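Local structure of leucine aminopeptidase (Legionella pneumophila, 5GNE) at residues A[15-20]-A[24-29]; A[106-111]-A[219-224]; A[159-164]-A[169-174]. The protein is probably a secreted zinc metalloexopeptidase of the M28 family that removes amino acids from the N-termini of peptides. All blocks are in the same frame, centred on the assembly; numbering follows the deposited sequence.

Interaction 1 (A[15-20]-A[24-29])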
loop_
_atom_site.group_PDB
_atom_site.type_symbol
_atom_site.label_atom_id
_atom_site.label_comp_id
_atom_site.label_asym_id
_atom_site.label_seq_id
_atom_site.Cartn_x
_atom_site.Cartn_y
_atom_site.Cartn_z
ATOM N N CYS A 15 15.086 -16.715 9.912
ATOM C CA CYS A 15 16.025 -16.688 8.804
ATOM C C CYS A 15 16.840 -15.407 8.790
ATOM O O CYS A 15 18.057 -15.414 8.782
ATOM C CB CYS A 15 15.272 -16.853 7.475
ATOM S SG CYS A 15 16.314 -16.957 6.027
ATOM N N LEU A 16 16.149 -14.290 8.785
ATOM C CA LEU A 16 16.807 -12.993 8.788
ATOM C C LEU A 16 17.549 -12.763 10.110
ATOM O O LEU A 16 18.628 -12.176 10.128
ATOM C CB LEU A 16 15.772 -11.914 8.557
ATOM C CG LEU A 16 16.186 -10.532 8.069
ATOM C CD1 LEU A 16 17.335 -10.690 7.095
ATOM C CD2 LEU A 16 14.969 -9.876 7.421
ATOM N N TYR A 17 16.994 -13.247 11.217
ATOM C CA TYR A 17 17.667 -13.060 12.504
ATOM C C TYR A 17 19.086 -13.613 12.504
ATOM O O TYR A 17 20.013 -12.952 12.982
ATOM C CB TYR A 17 16.893 -13.699 13.647
ATOM C CG TYR A 17 17.663 -13.636 14.947
ATOM C CD1 TYR A 17 17.963 -12.403 15.536
ATOM C CD2 TYR A 17 18.112 -14.793 15.586
ATOM C CE1 TYR A 17 18.685 -12.320 16.734
ATOM C CE2 TYR A 17 18.837 -14.722 16.796
ATOM C CZ TYR A 17 19.114 -13.481 17.355
ATOM O OH TYR A 17 19.819 -13.382 18.545
ATOM N N GLU A 18 19.256 -14.829 11.984
ATOM C CA GLU A 18 20.569 -15.466 12.008
ATOM C C GLU A 18 21.593 -14.660 11.218
ATOM O O GLU A 18 22.783 -14.711 11.519
ATOM C CB GLU A 18 20.493 -16.900 11.480
ATOM C CG GLU A 18 19.621 -17.784 12.357
ATOM C CD GLU A 18 20.209 -17.995 13.751
ATOM O OE1 GLU A 18 21.445 -18.024 13.873
ATOM O OE2 GLU A 18 19.444 -18.147 14.721
ATOM N N GLN A 19 21.130 -13.907 10.224
ATOM C CA GLN A 19 21.999 -12.982 9.490
ATOM C C GLN A 19 22.283 -11.675 10.258
ATOM O O GLN A 19 23.143 -10.891 9.861
ATOM C CB GLN A 19 21.376 -12.627 8.128
ATOM C CG GLN A 19 21.135 -13.813 7.195
ATOM C CD GLN A 19 22.370 -14.663 7.016
ATOM O OE1 GLN A 19 23.458 -14.146 6.760
ATOM N NE2 GLN A 19 22.222 -15.969 7.216
ATOM N N LEU A 20 21.547 -11.422 11.334
ATOM C CA LEU A 20 21.644 -10.135 12.029
ATOM C C LEU A 20 22.089 -10.271 13.476
ATOM O O LEU A 20 22.270 -9.260 14.163
ATOM C CB LEU A 20 20.305 -9.387 11.994
ATOM C CG LEU A 20 19.849 -8.916 10.622
ATOM C CD1 LEU A 20 18.430 -8.390 10.701
ATOM C CD2 LEU A 20 20.795 -7.863 10.105
ATOM N N ALA A 24 22.377 -7.468 16.697
ATOM C CA ALA A 24 21.049 -7.296 17.272
ATOM C C ALA A 24 20.995 -7.761 18.709
ATOM O O ALA A 24 21.815 -8.555 19.149
ATOM C CB ALA A 24 20.011 -8.045 16.448
ATOM N N ARG A 25 20.006 -7.244 19.423
ATOM C CA ARG A 25 19.619 -7.697 20.743
ATOM C C ARG A 25 18.305 -8.449 20.618
ATOM O O ARG A 25 17.319 -7.903 20.113
ATOM C CB ARG A 25 19.463 -6.513 21.691
ATOM C CG ARG A 25 19.102 -6.887 23.106
ATOM C CD ARG A 25 18.937 -5.634 23.949
ATOM N NE ARG A 25 20.171 -4.848 24.024
ATOM C CZ ARG A 25 21.164 -5.070 24.883
ATOM N NH1 ARG A 25 21.088 -6.067 25.757
ATOM N NH2 ARG A 25 22.241 -4.293 24.868
ATOM N N LEU A 26 18.288 -9.696 21.062
ATOM C CA LEU A 26 17.080 -10.486 20.990
ATOM C C LEU A 26 16.128 -10.196 22.131
ATOM O O LEU A 26 16.452 -10.474 23.284
ATOM C CB LEU A 26 17.444 -11.964 20.983
ATOM C CG LEU A 26 16.260 -12.896 20.775
ATOM C CD1 LEU A 26 15.646 -12.635 19.398
ATOM C CD2 LEU A 26 16.744 -14.316 20.892
ATOM N N ILE A 27 14.934 -9.700 21.835
ATOM C CA ILE A 27 13.994 -9.410 22.912
ATOM C C ILE A 27 13.064 -10.600 23.194
ATOM O O ILE A 27 12.896 -11.001 24.324
ATOM C CB ILE A 27 13.131 -8.167 22.592
ATOM C CG1 ILE A 27 14.003 -6.926 22.420
ATOM C CG2 ILE A 27 12.095 -7.947 23.687
ATOM C CD1 ILE A 27 13.308 -5.789 21.635
ATOM N N ALA A 28 12.454 -11.145 22.149
ATOM C CA ALA A 28 11.586 -12.312 22.248
ATOM C C ALA A 28 11.759 -13.118 20.976
ATOM O O ALA A 28 12.166 -12.582 19.953
ATOM C CB ALA A 28 10.135 -11.909 22.438
ATOM N N GLN A 29 11.485 -14.412 21.051
ATOM C CA GLN A 29 11.637 -15.309 19.919
ATOM C C GLN A 29 10.611 -16.412 19.919
ATOM O O GLN A 29 10.220 -16.864 20.968
ATOM C CB GLN A 29 13.030 -15.926 19.910
ATOM C CG GLN A 29 13.466 -16.445 18.536
ATOM C CD GLN A 29 14.918 -16.840 18.522
ATOM O OE1 GLN A 29 15.338 -17.704 19.291
ATOM N NE2 GLN A 29 15.703 -16.201 17.651
#
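Y17 on the helix 14-20 reaches across to A24, L26 and Q29, and its ring carries most of the contact with the strand 25-29. With CG anti to the backbone N (chi1 174°), the phenol is thrown outward from the helix to the strand. The tight part lies where the chain leaves the helix: the methyl of A24 approaches the ring obliquely, 4.5 Å from Y17 CE1, and touches the backbone more closely, with A24 CB 3.4 Å from L20 O.

L26 and Q29, both partly exposed, form the looser, solvent-facing part. L26 meets the ring at about a right angle: its CD1 lies over one face, towards the rim, 4.1 Å from Y17 CE1, while Y17 OH comes 3.7 Å from L26 CB. The extended chain of Q29 brings NE2 to 3.5 Å from Y17 CD2, in an oblique approach with the amide and ring planes 81° apart. That amide is hydrogen-bonded to S34, which fixes where its NE2 sits beside the ring.

The outer strand 25-29 belongs to a small antiparallel sheet and carries a classic beta bulge at I27 and A28, both facing F35. Y17 also packs on S34 and I36 of the strand 33-38 and on V12 of the strand 8-13, whereas L16 and L20 turn to the helix 42-55, to which C15 is tied by its disulfide with C55.

Interaction 2 (A[106-111]-A[219-224])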
loop_
_atom_site.group_PDB
_atom_site.type_symbol
_atom_site.label_atom_id
_atom_site.label_comp_id
_atom_site.label_asym_id
_atom_site.label_seq_id
_atom_site.Cartn_x
_atom_site.Cartn_y
_atom_site.Cartn_z
ATOM N N PHE A 106 -15.872 3.879 -15.785
ATOM C CA PHE A 106 -14.864 3.348 -16.735
ATOM C C PHE A 106 -14.642 4.313 -17.899
ATOM O O PHE A 106 -13.516 4.656 -18.221
ATOM C CB PHE A 106 -15.260 1.974 -17.292
ATOM C CG PHE A 106 -15.080 0.842 -16.310
ATOM C CD1 PHE A 106 -14.849 1.109 -14.950
ATOM C CD2 PHE A 106 -15.112 -0.488 -16.741
ATOM C CE1 PHE A 106 -14.681 0.079 -14.033
ATOM C CE2 PHE A 106 -14.938 -1.545 -15.833
ATOM C CZ PHE A 106 -14.715 -1.260 -14.469
ATOM N N GLU A 107 -15.735 4.782 -18.496
ATOM C CA GLU A 107 -15.671 5.669 -19.662
ATOM C C GLU A 107 -14.964 6.996 -19.380
ATOM O O GLU A 107 -14.625 7.728 -20.302
ATOM C CB GLU A 107 -17.083 5.939 -20.199
ATOM C CG GLU A 107 -17.726 4.728 -20.855
ATOM C CD GLU A 107 -19.210 4.926 -21.139
ATOM O OE1 GLU A 107 -19.558 5.859 -21.896
ATOM O OE2 GLU A 107 -20.030 4.134 -20.614
ATOM N N GLN A 108 -14.734 7.304 -18.109
ATOM C CA GLN A 108 -14.014 8.517 -17.763
ATOM C C GLN A 108 -12.545 8.284 -17.440
ATOM O O GLN A 108 -11.817 9.229 -17.155
ATOM C CB GLN A 108 -14.697 9.204 -16.594
ATOM C CG GLN A 108 -16.132 9.524 -16.886
ATOM C CD GLN A 108 -16.582 10.781 -16.189
ATOM O OE1 GLN A 108 -16.979 10.749 -15.020
ATOM N NE2 GLN A 108 -16.491 11.913 -16.890
ATOM N N ILE A 109 -12.088 7.040 -17.494
ATOM C CA ILE A 109 -10.676 6.795 -17.254
ATOM C C ILE A 109 -9.853 7.419 -18.353
ATOM O O ILE A 109 -10.073 7.138 -19.532
ATOM C CB ILE A 109 -10.322 5.313 -17.195
ATOM C CG1 ILE A 109 -10.969 4.657 -15.968
ATOM C CG2 ILE A 109 -8.808 5.143 -17.171
ATOM C CD1 ILE A 109 -10.994 3.119 -16.058
ATOM N N ASP A 110 -8.937 8.294 -17.950
ATOM C CA ASP A 110 -8.028 8.970 -18.858
ATOM C C ASP A 110 -6.604 8.399 -18.736
ATOM O O ASP A 110 -5.812 8.850 -17.906
ATOM C CB ASP A 110 -8.045 10.481 -18.582
ATOM C CG ASP A 110 -7.226 11.279 -19.597
ATOM O OD1 ASP A 110 -6.566 10.663 -20.462
ATOM O OD2 ASP A 110 -7.253 12.529 -19.544
ATOM N N PRO A 111 -6.274 7.397 -19.563
ATOM C CA PRO A 111 -4.957 6.747 -19.559
ATOM C C PRO A 111 -3.757 7.706 -19.651
ATOM O O PRO A 111 -2.695 7.438 -19.080
ATOM C CB PRO A 111 -5.018 5.846 -20.793
ATOM C CG PRO A 111 -6.443 5.524 -20.936
ATOM C CD PRO A 111 -7.181 6.778 -20.539
ATOM N N VAL A 219 -13.550 9.807 -9.617
ATOM C CA VAL A 219 -14.558 10.044 -8.584
ATOM C C VAL A 219 -14.952 11.534 -8.473
ATOM O O VAL A 219 -16.131 11.849 -8.362
ATOM C CB VAL A 219 -14.065 9.543 -7.206
ATOM C CG1 VAL A 219 -14.932 10.097 -6.097
ATOM C CG2 VAL A 219 -14.042 8.011 -7.155
ATOM N N PHE A 220 -13.991 12.451 -8.564
ATOM C CA PHE A 220 -14.316 13.882 -8.509
ATOM C C PHE A 220 -15.174 14.308 -9.700
ATOM O O PHE A 220 -16.066 15.154 -9.570
ATOM C CB PHE A 220 -13.057 14.766 -8.469
ATOM C CG PHE A 220 -12.418 14.896 -7.104
ATOM C CD1 PHE A 220 -13.118 15.423 -6.052
ATOM C CD2 PHE A 220 -11.096 14.554 -6.900
ATOM C CE1 PHE A 220 -12.528 15.560 -4.803
ATOM C CE2 PHE A 220 -10.499 14.692 -5.654
ATOM C CZ PHE A 220 -11.210 15.194 -4.613
ATOM N N SER A 221 -14.889 13.738 -10.862
ATOM C CA SER A 221 -15.614 14.089 -12.079
ATOM C C SER A 221 -16.906 13.272 -12.250
ATOM O O SER A 221 -17.677 13.522 -13.165
ATOM C CB SER A 221 -14.712 13.925 -13.297
ATOM O OG SER A 221 -14.270 12.591 -13.391
ATOM N N SER A 222 -17.122 12.284 -11.390
ATOM C CA SER A 222 -18.381 11.518 -11.378
ATOM C C SER A 222 -19.660 12.364 -11.218
ATOM O O SER A 222 -19.630 13.460 -10.659
ATOM C CB SER A 222 -18.325 10.476 -10.243
ATOM O OG SER A 222 -19.601 9.916 -9.916
ATOM N N ASN A 223 -20.778 11.840 -11.729
ATOM C CA ASN A 223 -22.078 12.518 -11.658
ATOM C C ASN A 223 -22.882 12.070 -10.433
ATOM O O ASN A 223 -23.925 12.638 -10.121
ATOM C CB ASN A 223 -22.892 12.284 -12.935
ATOM C CG ASN A 223 -22.640 13.347 -13.988
ATOM O OD1 ASN A 223 -22.039 13.078 -15.031
ATOM N ND2 ASN A 223 -23.105 14.568 -13.721
ATOM N N PHE A 224 -22.424 11.010 -9.782
ATOM C CA PHE A 224 -23.050 10.537 -8.557
ATOM C C PHE A 224 -22.050 10.613 -7.399
ATOM O O PHE A 224 -20.831 10.598 -7.580
ATOM C CB PHE A 224 -23.613 9.119 -8.717
ATOM C CG PHE A 224 -22.594 8.101 -9.176
ATOM C CD1 PHE A 224 -21.785 7.435 -8.258
ATOM C CD2 PHE A 224 -22.436 7.824 -10.531
ATOM C CE1 PHE A 224 -20.854 6.518 -8.680
ATOM C CE2 PHE A 224 -21.510 6.901 -10.954
ATOM C CZ PHE A 224 -20.719 6.250 -10.026
#
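The backbones stay well apart, Q108 and S221 being nearest with their CA atoms 8.1 Å from each other, one in a type I beta turn from F106 to I109 closed by I109 N to F106 O at 2.9 Å, the other at the C-terminal end of the helix 202-221. A single side chain, Q108, bridges the gap. Its chain is bent at chi2 (-148°), and the amide end is delivered beside S221. Q108 OE1 stands 3.4 Å from S221 O, two acceptors that cannot bond to each other, and 3.7 Å from S221 OG, so the approach is one of proximity and not of a polar bond. The serine hydroxyl is engaged by its own helix: chi1 of 60° sets OG between the backbone N and the carbonyl carbon, where it bonds to the carbonyl oxygens of V218 and R217.

The contact thus joins the linker between the helices 99-106 and 111-123 to the end of a long helix of the M28 peptidase fold. D110 takes the N-cap position of the helix 111-123, its OD1 weakly bonded to A112 N, while E214 accepts from D110 N and R217 adds a weak bond to Q108 O.

Past the helix end, S222 OG donates to F224 O at 2.7 Å, in the carbonyl plane and on a lone pair. S222 OG also lies over the centre of the F224 ring, 3.4 Å above its plane, and that phenylalanine packs on Q101 and L105 of the helix 99-106.

Interaction 3 (A[159-164]-A[169-174])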
loop_
_atom_site.group_PDB
_atom_site.type_symbol
_atom_site.label_atom_id
_atom_site.label_comp_id
_atom_site.label_asym_id
_atom_site.label_seq_id
_atom_site.Cartn_x
_atom_site.Cartn_y
_atom_site.Cartn_z
ATOM N N SER A 159 -7.528 16.607 3.566
ATOM C CA SER A 159 -6.198 16.030 3.325
ATOM C C SER A 159 -5.231 16.448 4.425
ATOM O O SER A 159 -5.191 17.605 4.807
ATOM C CB SER A 159 -5.653 16.420 1.947
ATOM O OG SER A 159 -5.295 17.789 1.895
ATOM N N TYR A 160 -4.462 15.497 4.947
ATOM C CA TYR A 160 -3.464 15.808 5.966
ATOM C C TYR A 160 -2.260 14.901 5.926
ATOM O O TYR A 160 -2.338 13.771 5.459
ATOM C CB TYR A 160 -4.082 15.757 7.352
ATOM C CG TYR A 160 -4.913 14.536 7.624
ATOM C CD1 TYR A 160 -6.229 14.455 7.172
ATOM C CD2 TYR A 160 -4.406 13.467 8.349
ATOM C CE1 TYR A 160 -7.011 13.336 7.436
ATOM C CE2 TYR A 160 -5.181 12.353 8.621
ATOM C CZ TYR A 160 -6.482 12.288 8.169
ATOM O OH TYR A 160 -7.260 11.180 8.439
ATOM N N PHE A 161 -1.138 15.411 6.413
ATOM C CA PHE A 161 0.033 14.594 6.644
ATOM C C PHE A 161 -0.122 13.781 7.904
ATOM O O PHE A 161 -0.704 14.243 8.873
ATOM C CB PHE A 161 1.275 15.455 6.730
ATOM C CG PHE A 161 1.564 16.176 5.470
ATOM C CD1 PHE A 161 1.972 15.478 4.347
ATOM C CD2 PHE A 161 1.393 17.555 5.386
ATOM C CE1 PHE A 161 2.229 16.138 3.157
ATOM C CE2 PHE A 161 1.646 18.230 4.190
ATOM C CZ PHE A 161 2.068 17.520 3.074
ATOM N N VAL A 162 0.395 12.560 7.875
ATOM C CA VAL A 162 0.589 11.780 9.077
ATOM C C VAL A 162 2.082 11.500 9.252
ATOM O O VAL A 162 2.690 10.826 8.437
ATOM C CB VAL A 162 -0.192 10.479 9.046
ATOM C CG1 VAL A 162 0.204 9.608 10.244
ATOM C CG2 VAL A 162 -1.704 10.779 9.060
ATOM N N LYS A 163 2.651 12.087 10.299
ATOM C CA LYS A 163 4.064 12.020 10.638
ATOM C C LYS A 163 4.550 10.581 10.670
ATOM O O LYS A 163 3.878 9.713 11.210
ATOM C CB LYS A 163 4.254 12.647 12.029
ATOM C CG LYS A 163 5.378 13.632 12.221
ATOM C CD LYS A 163 5.306 14.221 13.645
ATOM C CE LYS A 163 4.060 15.118 13.828
ATOM N NZ LYS A 163 4.059 15.994 15.054
ATOM N N THR A 164 5.731 10.325 10.126
ATOM C CA THR A 164 6.285 8.973 10.171
ATOM C C THR A 164 7.158 8.879 11.411
ATOM O O THR A 164 8.355 8.617 11.346
ATOM C CB THR A 164 7.053 8.614 8.867
ATOM O OG1 THR A 164 6.193 8.855 7.751
ATOM C CG2 THR A 164 7.429 7.123 8.835
ATOM N N ILE A 169 11.823 11.758 7.666
ATOM C CA ILE A 169 11.287 13.068 7.299
ATOM C C ILE A 169 10.118 12.993 6.311
ATOM O O ILE A 169 9.320 13.916 6.216
ATOM C CB ILE A 169 12.393 13.993 6.723
ATOM C CG1 ILE A 169 13.156 13.315 5.589
ATOM C CG2 ILE A 169 13.363 14.418 7.807
ATOM C CD1 ILE A 169 14.076 14.263 4.831
ATOM N N GLN A 170 10.010 11.906 5.569
ATOM C CA GLN A 170 8.909 11.765 4.623
ATOM C C GLN A 170 7.611 11.390 5.345
ATOM O O GLN A 170 7.540 10.367 6.014
ATOM C CB GLN A 170 9.265 10.715 3.567
ATOM C CG GLN A 170 8.177 10.424 2.561
ATOM C CD GLN A 170 8.506 9.208 1.730
ATOM O OE1 GLN A 170 8.589 8.100 2.247
ATOM N NE2 GLN A 170 8.703 9.404 0.448
ATOM N N PRO A 171 6.564 12.213 5.200
ATOM C CA PRO A 171 5.299 11.890 5.864
ATOM C C PRO A 171 4.395 11.070 4.958
ATOM O O PRO A 171 4.593 11.063 3.732
ATOM C CB PRO A 171 4.677 13.263 6.100
ATOM C CG PRO A 171 5.113 14.021 4.923
ATOM C CD PRO A 171 6.494 13.520 4.533
ATOM N N SER A 172 3.403 10.413 5.545
ATOM C CA SER A 172 2.340 9.814 4.760
ATOM C C SER A 172 1.309 10.886 4.419
ATOM O O SER A 172 1.223 11.898 5.110
ATOM C CB SER A 172 1.689 8.685 5.554
ATOM O OG SER A 172 2.551 7.576 5.605
ATOM N N VAL A 173 0.468 10.633 3.423
ATOM C CA VAL A 173 -0.592 11.565 3.093
ATOM C C VAL A 173 -1.923 10.850 3.026
ATOM O O VAL A 173 -2.095 9.909 2.247
ATOM C CB VAL A 173 -0.336 12.242 1.753
ATOM C CG1 VAL A 173 -1.464 13.226 1.440
ATOM C CG2 VAL A 173 1.038 12.923 1.738
ATOM N N VAL A 174 -2.867 11.315 3.843
ATOM C CA VAL A 174 -4.211 10.771 3.902
ATOM C C VAL A 174 -5.157 11.792 3.271
ATOM O O VAL A 174 -5.143 12.962 3.649
ATOM C CB VAL A 174 -4.630 10.491 5.367
ATOM C CG1 VAL A 174 -6.077 9.968 5.470
ATOM C CG2 VAL A 174 -3.671 9.515 6.010
HETATM O O HOH W 1 3.814 8.174 8.172
HETATM O O HOH W 2 7.275 12.072 8.866
#
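V174 fits against the flat side of Y160: its CB lies over the ring face, 4.0 Å from the centroid in a CH-pi contact, and its CG1 runs on to 3.4 Å from Y160 OH. With chi1 at 48° the ring leans across to V174 on the partner strand. The other branch of V174 presses CG2 against V162 CG2 at 3.8 Å, so the valine is wedged between ring and methyl. On the reverse face of the hairpin, F161 lies alongside P171 and V173, its CD1 3.5 Å from P171 CG and its CE1 3.7 Å from V173 CG2.

Four backbone hydrogen bonds join the antiparallel strands, in the pairs Y160-V174 and V162-S172. Near the turn, T164 OG1 donates to Q170 O at 2.7 Å, in the carbonyl plane, and a water fills the notch between V162 O, T164 OG1 and S172 OG.

This hairpin forms one edge of the large mixed sheet. The helix 243-254 meets the face of Y160, V162 and S172, and the helix 132-151 meets that of F161 and V173. On its inner flank, V173 pairs with A234 of the strand 230-235, and S172 OG reaches A236 N just beyond it.

Along the chain, interaction 1 is complete before the others begin, whereas interaction 3 falls between the two halves of interaction 2. Interaction 1 belongs to the small N-terminal antiparallel sheet, its centre about 49 Å from that of interaction 2. Interaction 3 forms the edge hairpin of the large mixed sheet; its centre is about 30 Å from that of interaction 1 and about 27 Å from that of interaction 2. Interactions 2 and 3 come within about 9 Å between nearest atoms, linked by V219 and F220 packing on I177. Interactions 1 and 2 lie away from the metal site, whereas the edge hairpin comes near it, the Q170 side chain about 7 Å from that of the zinc ligand H191.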